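PDB 5XC5: probable Rab-related GTPase from Acanthamoeba polyphaga mimivirus, which binds GTP and magnesium as a small GTPase of the Rab family and may be involved in protein transport. Local coordinates for residues G15-F27 and S150-G162. The protein carries 1 engineered substitution. Sequence-based numbering, arbitrary orientation.
With MG (magnesium ion), chain C; GTP (guanosine-5'-triphosphate), chain B.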
ATOM      1  N   GLY A  15      -6.586  -5.737   8.437  1.00 10.69           N
ATOM      2  CA  GLY A  15      -5.798  -6.914   8.715  1.00 11.00           C
ATOM      3  C   GLY A  15      -4.821  -7.315   7.636  1.00 12.54           C
ATOM      4  O   GLY A  15      -4.084  -8.283   7.834  1.00 12.94           O
ATOM      5  N   VAL A  16      -4.768  -6.588   6.517  1.00  9.83           N
ATOM      6  CA  VAL A  16      -3.932  -7.004   5.389  1.00  9.93           C
ATOM      7  C   VAL A  16      -2.452  -6.719   5.608  1.00 10.75           C
ATOM      8  O   VAL A  16      -1.620  -7.254   4.858  1.00 10.28           O
ATOM      9  CB  VAL A  16      -4.408  -6.414   4.048  1.00  9.84           C
ATOM     10  CG1 VAL A  16      -5.835  -6.854   3.737  1.00  9.49           C
ATOM     11  CG2 VAL A  16      -4.301  -4.899   4.049  1.00  8.28           C
ATOM     12  N   GLY A  17      -2.109  -5.890   6.591  1.00  9.87           N
ATOM     13  CA  GLY A  17      -0.739  -5.566   6.905  1.00  9.16           C
ATOM     14  C   GLY A  17      -0.243  -4.172   6.510  1.00  9.12           C
ATOM     15  O   GLY A  17       0.973  -3.973   6.459  1.00  8.95           O
ATOM     16  N   LYS A  18      -1.145  -3.208   6.268  1.00  8.96           N
ATOM     17  CA  LYS A  18      -0.714  -1.854   5.921  1.00  8.19           C
ATOM     18  C   LYS A  18       0.206  -1.269   6.993  1.00  9.96           C
ATOM     19  O   LYS A  18       1.288  -0.754   6.687  1.00  8.76           O
ATOM     20  CB  LYS A  18      -1.936  -0.954   5.728  1.00  9.27           C
ATOM     21  CG  LYS A  18      -2.863  -1.402   4.598  1.00  9.46           C
ATOM     22  CD  LYS A  18      -4.090  -0.490   4.493  1.00 10.05           C
ATOM     23  CE  LYS A  18      -4.929  -0.470   5.772  1.00 10.99           C
ATOM     24  NZ  LYS A  18      -5.606  -1.769   6.087  1.00 10.14           N
ATOM     25  N   SER A  19      -0.222  -1.311   8.258  1.00  9.24           N
ATOM     26  CA  SER A  19       0.577  -0.700   9.316  1.00 10.36           C
ATOM     27  C   SER A  19       1.890  -1.442   9.522  1.00 10.96           C
ATOM     28  O   SER A  19       2.927  -0.821   9.781  1.00 11.16           O
ATOM     29  CB  SER A  19      -0.215  -0.632  10.621  1.00 10.74           C
ATOM     30  OG  SER A  19      -1.391   0.137  10.462  1.00  9.76           O
ATOM     31  N   SER A  20       1.863  -2.768   9.405  1.00  9.05           N
ATOM     32  CA  SER A  20       3.089  -3.553   9.522  1.00 10.64           C
ATOM     33  C   SER A  20       4.092  -3.187   8.433  1.00  9.73           C
ATOM     34  O   SER A  20       5.291  -3.037   8.705  1.00 11.25           O
ATOM     35  CB  SER A  20       2.744  -5.037   9.472  1.00 10.67           C
ATOM     36  OG  SER A  20       1.929  -5.389  10.571  1.00 11.90           O
ATOM     37  N   ILE A  21       3.609  -3.003   7.201  1.00  9.18           N
ATOM     38  CA  ILE A  21       4.468  -2.571   6.103  1.00  9.38           C
ATOM     39  C   ILE A  21       5.078  -1.203   6.394  1.00  9.78           C
ATOM     40  O   ILE A  21       6.288  -1.002   6.247  1.00  9.11           O
ATOM     41  CB  ILE A  21       3.676  -2.582   4.784  1.00  8.97           C
ATOM     42  CG1 ILE A  21       3.505  -4.017   4.278  1.00 10.30           C
ATOM     43  CG2 ILE A  21       4.362  -1.723   3.747  1.00  9.82           C
ATOM     44  CD1 ILE A  21       2.441  -4.154   3.192  1.00 10.35           C
ATOM     45  N   VAL A  22       4.254  -0.245   6.832  1.00 11.31           N
ATOM     46  CA  VAL A  22       4.785   1.096   7.069  1.00 10.82           C
ATOM     47  C   VAL A  22       5.815   1.090   8.191  1.00 11.68           C
ATOM     48  O   VAL A  22       6.866   1.739   8.085  1.00 12.19           O
ATOM     49  CB  VAL A  22       3.621   2.024   7.466  0.58 12.62           C
ATOM     50  CG1 VAL A  22       4.146   3.266   8.195  0.58 12.91           C
ATOM     51  CG2 VAL A  22       2.808   2.402   6.276  0.58 12.31           C
ATOM     52  N   HIS A  23       5.540   0.362   9.278  1.00 11.49           N
ATOM     53  CA  HIS A  23       6.495   0.310  10.383  1.00 12.72           C
ATOM     54  C   HIS A  23       7.807  -0.313   9.932  1.00 13.77           C
ATOM     55  O   HIS A  23       8.886   0.134  10.333  1.00 15.02           O
ATOM     56  CB  HIS A  23       5.920  -0.498  11.551  1.00 14.52           C
ATOM     57  CG  HIS A  23       4.796   0.175  12.287  1.00 18.45           C
ATOM     58  ND1 HIS A  23       3.997   1.146  11.723  1.00 20.75           N
ATOM     59  CD2 HIS A  23       4.343   0.007  13.552  1.00 24.60           C
ATOM     60  CE1 HIS A  23       3.096   1.544  12.605  1.00 20.26           C
ATOM     61  NE2 HIS A  23       3.290   0.871  13.726  1.00 24.74           N
ATOM     62  N   GLN A  24       7.733  -1.346   9.091  1.00 12.28           N
ATOM     63  CA  GLN A  24       8.950  -1.966   8.585  1.00 13.26           C
ATOM     64  C   GLN A  24       9.743  -0.988   7.726  1.00 13.49           C
ATOM     65  O   GLN A  24      10.969  -0.898   7.844  1.00 14.71           O
ATOM     66  CB  GLN A  24       8.578  -3.222   7.798  1.00 13.06           C
ATOM     67  CG  GLN A  24       9.761  -4.034   7.286  1.00 14.63           C
ATOM     68  CD  GLN A  24      10.533  -4.710   8.405  1.00 16.77           C
ATOM     69  OE1 GLN A  24      11.554  -4.205   8.853  1.00 16.39           O
ATOM     70  NE2 GLN A  24      10.045  -5.864   8.858  1.00 18.80           N
ATOM     71  N   PHE A  25       9.058  -0.228   6.867  1.00 11.84           N
ATOM     72  CA  PHE A  25       9.734   0.781   6.057  1.00 12.46           C
ATOM     73  C   PHE A  25      10.409   1.834   6.930  1.00 15.23           C
ATOM     74  O   PHE A  25      11.509   2.305   6.615  1.00 14.06           O
ATOM     75  CB  PHE A  25       8.736   1.433   5.095  1.00 12.92           C
ATOM     76  CG  PHE A  25       9.316   2.557   4.276  1.00 13.79           C
ATOM     77  CD1 PHE A  25      10.305   2.314   3.335  1.00 14.47           C
ATOM     78  CD2 PHE A  25       8.857   3.851   4.444  1.00 15.54           C
ATOM     79  CE1 PHE A  25      10.837   3.354   2.575  1.00 14.68           C
ATOM     80  CE2 PHE A  25       9.376   4.891   3.696  1.00 15.73           C
ATOM     81  CZ  PHE A  25      10.370   4.639   2.758  1.00 15.49           C
ATOM     82  N   LEU A  26       9.763   2.219   8.032  1.00 15.34           N
ATOM     83  CA  LEU A  26      10.320   3.244   8.910  1.00 17.93           C
ATOM     84  C   LEU A  26      11.405   2.708   9.841  1.00 15.60           C
ATOM     85  O   LEU A  26      12.352   3.441  10.154  1.00 24.81           O
ATOM     86  CB  LEU A  26       9.204   3.875   9.740  1.00 16.49           C
ATOM     87  CG  LEU A  26       8.075   4.547   8.975  1.00 15.73           C
ATOM     88  CD1 LEU A  26       6.929   4.842   9.935  1.00 19.86           C
ATOM     89  CD2 LEU A  26       8.550   5.813   8.307  1.00 21.23           C
ATOM     90  N   PHE A  27      11.300   1.460  10.306  1.00 17.70           N
ATOM     91  CA  PHE A  27      12.173   0.974  11.370  1.00 21.78           C
ATOM     92  C   PHE A  27      12.835  -0.344  10.991  1.00 23.90           C
ATOM     93  O   PHE A  27      12.228  -1.206  10.351  1.00 25.07           O
ATOM     94  CB  PHE A  27      11.398   0.800  12.681  1.00 24.07           C
ATOM     95  CG  PHE A  27      10.446   1.925  12.971  1.00 23.40           C
ATOM     96  CD1 PHE A  27      10.897   3.232  13.049  1.00 24.07           C
ATOM     97  CD2 PHE A  27       9.090   1.680  13.135  1.00 23.95           C
ATOM     98  CE1 PHE A  27      10.021   4.271  13.301  1.00 25.15           C
ATOM     99  CE2 PHE A  27       8.208   2.721  13.389  1.00 22.76           C
ATOM    100  CZ  PHE A  27       8.673   4.013  13.471  1.00 25.33           C
ATOM    101  N   SER A 150       6.022  -9.360   2.063  1.00  8.87           N
ATOM    102  CA  SER A 150       5.705  -9.766   3.425  1.00  9.64           C
ATOM    103  C   SER A 150       6.214  -8.672   4.346  1.00 10.63           C
ATOM    104  O   SER A 150       7.371  -8.259   4.225  1.00 10.77           O
ATOM    105  CB  SER A 150       6.414 -11.070   3.783  1.00 10.10           C
ATOM    106  OG  SER A 150       6.283 -11.336   5.177  1.00 13.15           O
ATOM    107  N   SER A 151       5.346  -8.202   5.252  1.00 10.58           N
ATOM    108  CA  SER A 151       5.732  -7.156   6.197  1.00 11.72           C
ATOM    109  C   SER A 151       6.957  -7.545   7.002  1.00 13.08           C
ATOM    110  O   SER A 151       7.716  -6.670   7.437  1.00 15.50           O
ATOM    111  CB  SER A 151       4.592  -6.893   7.182  1.00 11.52           C
ATOM    112  OG  SER A 151       3.347  -6.671   6.532  1.00 12.90           O
ATOM    113  N   PHE A 152       7.148  -8.838   7.238  1.00 12.07           N
ATOM    114  CA  PHE A 152       8.223  -9.337   8.084  1.00 15.71           C
ATOM    115  C   PHE A 152       9.536  -9.486   7.337  1.00 18.05           C
ATOM    116  O   PHE A 152      10.554  -9.803   7.961  1.00 20.68           O
ATOM    117  CB  PHE A 152       7.823 -10.685   8.701  1.00 17.18           C
ATOM    118  CG  PHE A 152       6.489 -10.659   9.391  1.00 17.42           C
ATOM    119  CD1 PHE A 152       6.065  -9.523  10.055  1.00 16.15           C
ATOM    120  CD2 PHE A 152       5.649 -11.765   9.355  1.00 17.92           C
ATOM    121  CE1 PHE A 152       4.829  -9.483  10.684  1.00 18.75           C
ATOM    122  CE2 PHE A 152       4.414 -11.735   9.992  1.00 19.01           C
ATOM    123  CZ  PHE A 152       4.008 -10.588  10.647  1.00 19.11           C
ATOM    124  N   GLU A 153       9.546  -9.258   6.028  1.00 13.06           N
ATOM    125  CA  GLU A 153      10.754  -9.360   5.216  1.00 11.77           C
ATOM    126  C   GLU A 153      11.081  -7.975   4.674  1.00 12.42           C
ATOM    127  O   GLU A 153      10.483  -7.523   3.691  1.00 12.67           O
ATOM    128  CB  GLU A 153      10.557 -10.371   4.093  1.00 14.32           C
ATOM    129  CG  GLU A 153      11.812 -10.578   3.233  1.00 16.06           C
ATOM    130  CD  GLU A 153      13.080 -10.594   4.066  1.00 19.10           C
ATOM    131  OE1 GLU A 153      13.258 -11.549   4.854  1.00 19.49           O
ATOM    132  OE2 GLU A 153      13.888  -9.644   3.950  1.00 16.74           O
ATOM    133  N   SER A 154      12.045  -7.306   5.307  1.00 12.63           N
ATOM    134  CA  SER A 154      12.366  -5.934   4.943  1.00 12.60           C
ATOM    135  C   SER A 154      12.779  -5.803   3.483  1.00 13.05           C
ATOM    136  O   SER A 154      12.567  -4.750   2.880  1.00 12.09           O
ATOM    137  CB  SER A 154      13.475  -5.403   5.849  1.00 17.50           C
ATOM    138  OG  SER A 154      14.665  -6.119   5.624  0.62 15.81           O
ATOM    139  N   ASP A 155      13.376  -6.847   2.892  1.00 11.78           N
ATOM    140  CA  ASP A 155      13.765  -6.751   1.488  1.00 11.99           C
ATOM    141  C   ASP A 155      12.553  -6.516   0.592  1.00 10.86           C
ATOM    142  O   ASP A 155      12.636  -5.784  -0.403  1.00 10.60           O
ATOM    143  CB  ASP A 155      14.518  -8.012   1.057  1.00 11.05           C
ATOM    144  CG  ASP A 155      15.905  -8.106   1.658  1.00 15.33           C
ATOM    145  OD1 ASP A 155      16.305  -7.206   2.431  1.00 16.45           O
ATOM    146  OD2 ASP A 155      16.593  -9.104   1.376  1.00 13.42           O
ATOM    147  N   THR A 156      11.405  -7.105   0.939  1.00  9.33           N
ATOM    148  CA  THR A 156      10.228  -6.882   0.109  1.00  8.92           C
ATOM    149  C   THR A 156       9.613  -5.513   0.346  1.00  9.42           C
ATOM    150  O   THR A 156       9.033  -4.930  -0.578  1.00  9.76           O
ATOM    151  CB  THR A 156       9.167  -7.962   0.331  1.00  8.92           C
ATOM    152  OG1 THR A 156       8.489  -7.755   1.578  1.00  9.43           O
ATOM    153  CG2 THR A 156       9.769  -9.366   0.270  1.00 11.25           C
ATOM    154  N   VAL A 157       9.754  -4.964   1.553  1.00  9.95           N
ATOM    155  CA  VAL A 157       9.220  -3.635   1.835  1.00  9.75           C
ATOM    156  C   VAL A 157      10.096  -2.563   1.208  1.00  9.27           C
ATOM    157  O   VAL A 157       9.597  -1.603   0.606  1.00 10.34           O
ATOM    158  CB  VAL A 157       9.068  -3.462   3.357  1.00  9.65           C
ATOM    159  CG1 VAL A 157       8.698  -2.029   3.706  1.00 10.42           C
ATOM    160  CG2 VAL A 157       8.036  -4.447   3.903  1.00 12.10           C
ATOM    161  N   ASN A 158      11.414  -2.735   1.286  1.00 10.79           N
ATOM    162  CA  ASN A 158      12.311  -1.835   0.576  1.00 10.78           C
ATOM    163  C   ASN A 158      12.015  -1.828  -0.914  1.00 10.53           C
ATOM    164  O   ASN A 158      12.036  -0.767  -1.562  1.00 10.90           O
ATOM    165  CB  ASN A 158      13.755  -2.256   0.842  1.00 12.44           C
ATOM    166  CG  ASN A 158      14.753  -1.461   0.043  0.60 14.80           C
ATOM    167  OD1 ASN A 158      15.296  -1.948  -0.945  0.60 18.80           O
ATOM    168  ND2 ASN A 158      15.002  -0.227   0.465  0.60 18.23           N
ATOM    169  N   ASN A 159      11.727  -2.998  -1.473  1.00 10.46           N
ATOM    170  CA  ASN A 159      11.453  -3.095  -2.900  1.00 11.16           C
ATOM    171  C   ASN A 159      10.165  -2.368  -3.267  1.00 10.93           C
ATOM    172  O   ASN A 159      10.128  -1.608  -4.242  1.00 10.69           O
ATOM    173  CB  ASN A 159      11.375  -4.565  -3.306  1.00 10.00           C
ATOM    174  CG  ASN A 159      11.165  -4.749  -4.793  1.00 10.91           C
ATOM    175  OD1 ASN A 159      12.020  -4.379  -5.601  1.00 12.36           O
ATOM    176  ND2 ASN A 159      10.024  -5.314  -5.168  1.00  9.83           N
ATOM    177  N   LEU A 160       9.091  -2.591  -2.506  1.00  8.73           N
ATOM    178  CA  LEU A 160       7.818  -1.982  -2.884  1.00  9.67           C
ATOM    179  C   LEU A 160       7.858  -0.467  -2.718  1.00 10.10           C
ATOM    180  O   LEU A 160       7.332   0.268  -3.564  1.00 10.32           O
ATOM    181  CB  LEU A 160       6.629  -2.640  -2.167  1.00  9.18           C
ATOM    182  CG  LEU A 160       6.377  -2.325  -0.688  1.00  9.21           C
ATOM    183  CD1 LEU A 160       5.503  -1.074  -0.504  1.00 10.00           C
ATOM    184  CD2 LEU A 160       5.746  -3.491   0.053  1.00 10.16           C
ATOM    185  N   PHE A 161       8.504   0.030  -1.655  1.00 10.11           N
ATOM    186  CA  PHE A 161       8.669   1.476  -1.565  1.00 10.18           C
ATOM    187  C   PHE A 161       9.614   2.004  -2.630  1.00 11.13           C
ATOM    188  O   PHE A 161       9.429   3.129  -3.110  1.00 11.40           O
ATOM    189  CB  PHE A 161       9.095   1.924  -0.170  1.00 11.51           C
ATOM    190  CG  PHE A 161       7.945   2.118   0.746  1.00 10.39           C
ATOM    191  CD1 PHE A 161       7.260   3.318   0.766  1.00 12.03           C
ATOM    192  CD2 PHE A 161       7.518   1.087   1.563  1.00  9.56           C
ATOM    193  CE1 PHE A 161       6.184   3.497   1.600  1.00 12.61           C
ATOM    194  CE2 PHE A 161       6.439   1.258   2.405  1.00 11.61           C
ATOM    195  CZ  PHE A 161       5.761   2.467   2.416  1.00 11.19           C
ATOM    196  N   GLY A 162      10.605   1.209  -3.039  1.00 10.67           N
ATOM    197  CA  GLY A 162      11.483   1.652  -4.109  1.00 12.53           C
ATOM    198  C   GLY A 162      10.743   1.889  -5.411  1.00 10.95           C
ATOM    199  O   GLY A 162      11.022   2.853  -6.128  1.00 12.39           O
TER
HETATM  200 MG    MG C 202      -3.356  -0.500  10.368  1.00  6.87          MG
HETATM  201  PG  GTP B 201      -6.087  -2.160   9.828  1.00 11.07           P
HETATM  202  O1G GTP B 201      -5.318  -1.022  10.471  1.00 11.62           O
HETATM  203  O2G GTP B 201      -7.087  -2.766  10.768  1.00 11.58           O
HETATM  204  O3G GTP B 201      -6.710  -1.764   8.508  1.00 11.85           O
HETATM  205  O3B GTP B 201      -5.077  -3.417   9.521  1.00 10.67           O
HETATM  206  PB  GTP B 201      -3.619  -3.357   8.812  1.00  8.76           P
HETATM  207  O1B GTP B 201      -2.867  -2.107   9.225  1.00 10.19           O
HETATM  208  O2B GTP B 201      -3.768  -3.528   7.326  1.00  9.77           O
HETATM  209  O3A GTP B 201      -2.887  -4.716   9.289  1.00 10.58           O
HETATM  210  PA  GTP B 201      -1.784  -4.837  10.478  1.00 23.30           P
HETATM  211  O1A GTP B 201      -0.443  -4.246  10.030  1.00 11.34           O
HETATM  212  O2A GTP B 201      -2.368  -4.297  11.801  1.00 13.09           O
HETATM  213  O5' GTP B 201      -1.595  -6.451  10.525  1.00 11.44           O
HETATM  214  C5' GTP B 201      -2.661  -7.304  10.887  1.00 13.63           C
HETATM  215  C4' GTP B 201      -2.098  -8.643  11.362  1.00 14.16           C
HETATM  216  O4' GTP B 201      -1.484  -9.271  10.246  1.00 14.06           O
HETATM  217  C3' GTP B 201      -1.037  -8.515  12.438  1.00 18.15           C
HETATM  218  O3' GTP B 201      -1.179  -9.566  13.384  1.00 21.62           O
HETATM  219  C2' GTP B 201       0.259  -8.696  11.680  1.00 17.37           C
HETATM  220  O2' GTP B 201       1.291  -9.228  12.479  1.00 20.65           O
HETATM  221  C1' GTP B 201      -0.154  -9.635  10.565  1.00 14.03           C
HETATM  222  N9  GTP B 201       0.711  -9.419   9.397  1.00 13.02           N
HETATM  223  C8  GTP B 201       1.070  -8.225   8.828  1.00 12.63           C
HETATM  224  N7  GTP B 201       1.868  -8.464   7.767  1.00 13.19           N
HETATM  225  C5  GTP B 201       2.027  -9.809   7.660  1.00 11.59           C
HETATM  226  C6  GTP B 201       2.734 -10.607   6.767  1.00 10.45           C
HETATM  227  O6  GTP B 201       3.408 -10.159   5.823  1.00 11.69           O
HETATM  228  N1  GTP B 201       2.675 -11.966   6.963  1.00 11.61           N
HETATM  229  C2  GTP B 201       1.941 -12.539   7.981  1.00 11.76           C
HETATM  230  N2  GTP B 201       1.935 -13.863   8.092  1.00 12.56           N
HETATM  231  N3  GTP B 201       1.231 -11.760   8.865  1.00 12.40           N
HETATM  232  C4  GTP B 201       1.299 -10.416   8.685  1.00 11.73           C
HETATM  233  O   HOH W   1      12.182  -1.963   4.810  1.00 21.65           O
HETATM  234  O   HOH W   2      11.056  -8.458  10.813  1.00 30.65           O
HETATM  235  O   HOH W   3      -3.590   0.636   8.558  1.00 10.60           O
HETATM  236  O   HOH W   4      -2.942  -1.642  12.063  1.00 11.79           O
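With CG of Gln24 trans to the backbone N (chi1 -176°) and a bend at chi2, the side-chain amide folds against the loop before helix 154-169, where Gln24 NE2 donates to Ser151 O at 2.8 Å. The N-H points almost straight at the oxygen (167°), and each partner lies in the plane of the other's amide or carbonyl group, which should hold the carboxamide in this rotation. The aliphatic part of Gln24 is used as well: its CG rests on CG2 of Val157. CG1 of Val157 packs against the backbone of 18-26 itself, 3.6 Å from Ile21 O, and against Phe25 CB. One turn beyond Ile21 and Val157, the rings of Phe25 and Phe161 form a face-to-face stack with only a slight lateral shift, centroids 3.8 Å apart and planes only 11° from parallel. Ile21 CG2 approaches the edge of the Phe161 ring, 3.9 Å from its CE2. The two short helical segments run nearly at right angles, their axes 9.3 Å apart at closest approach. This is the Ras-like P-loop fold: helix 18-26 follows the phosphate-binding loop, while residues 150-152 supply part of the guanine pocket. Both sides therefore hold the same nucleotide. Ser151 OG donates to GTP N7 at 2.6 Å and its backbone N to O6; the ring of Phe152 lies over the guanine. From the first helix, Ser20 grips O1A of the alpha-phosphate through both N and OG, while its CB sits a tight 3.5 Å from Ser151 CB. The neighbouring Ser19 OG coordinates magnesium together with Thr37, two GTP oxygens and two waters. Asn119 bridges the two segments, its ND2 hydrogen-bonded to both Val16 O and Ser151 OG.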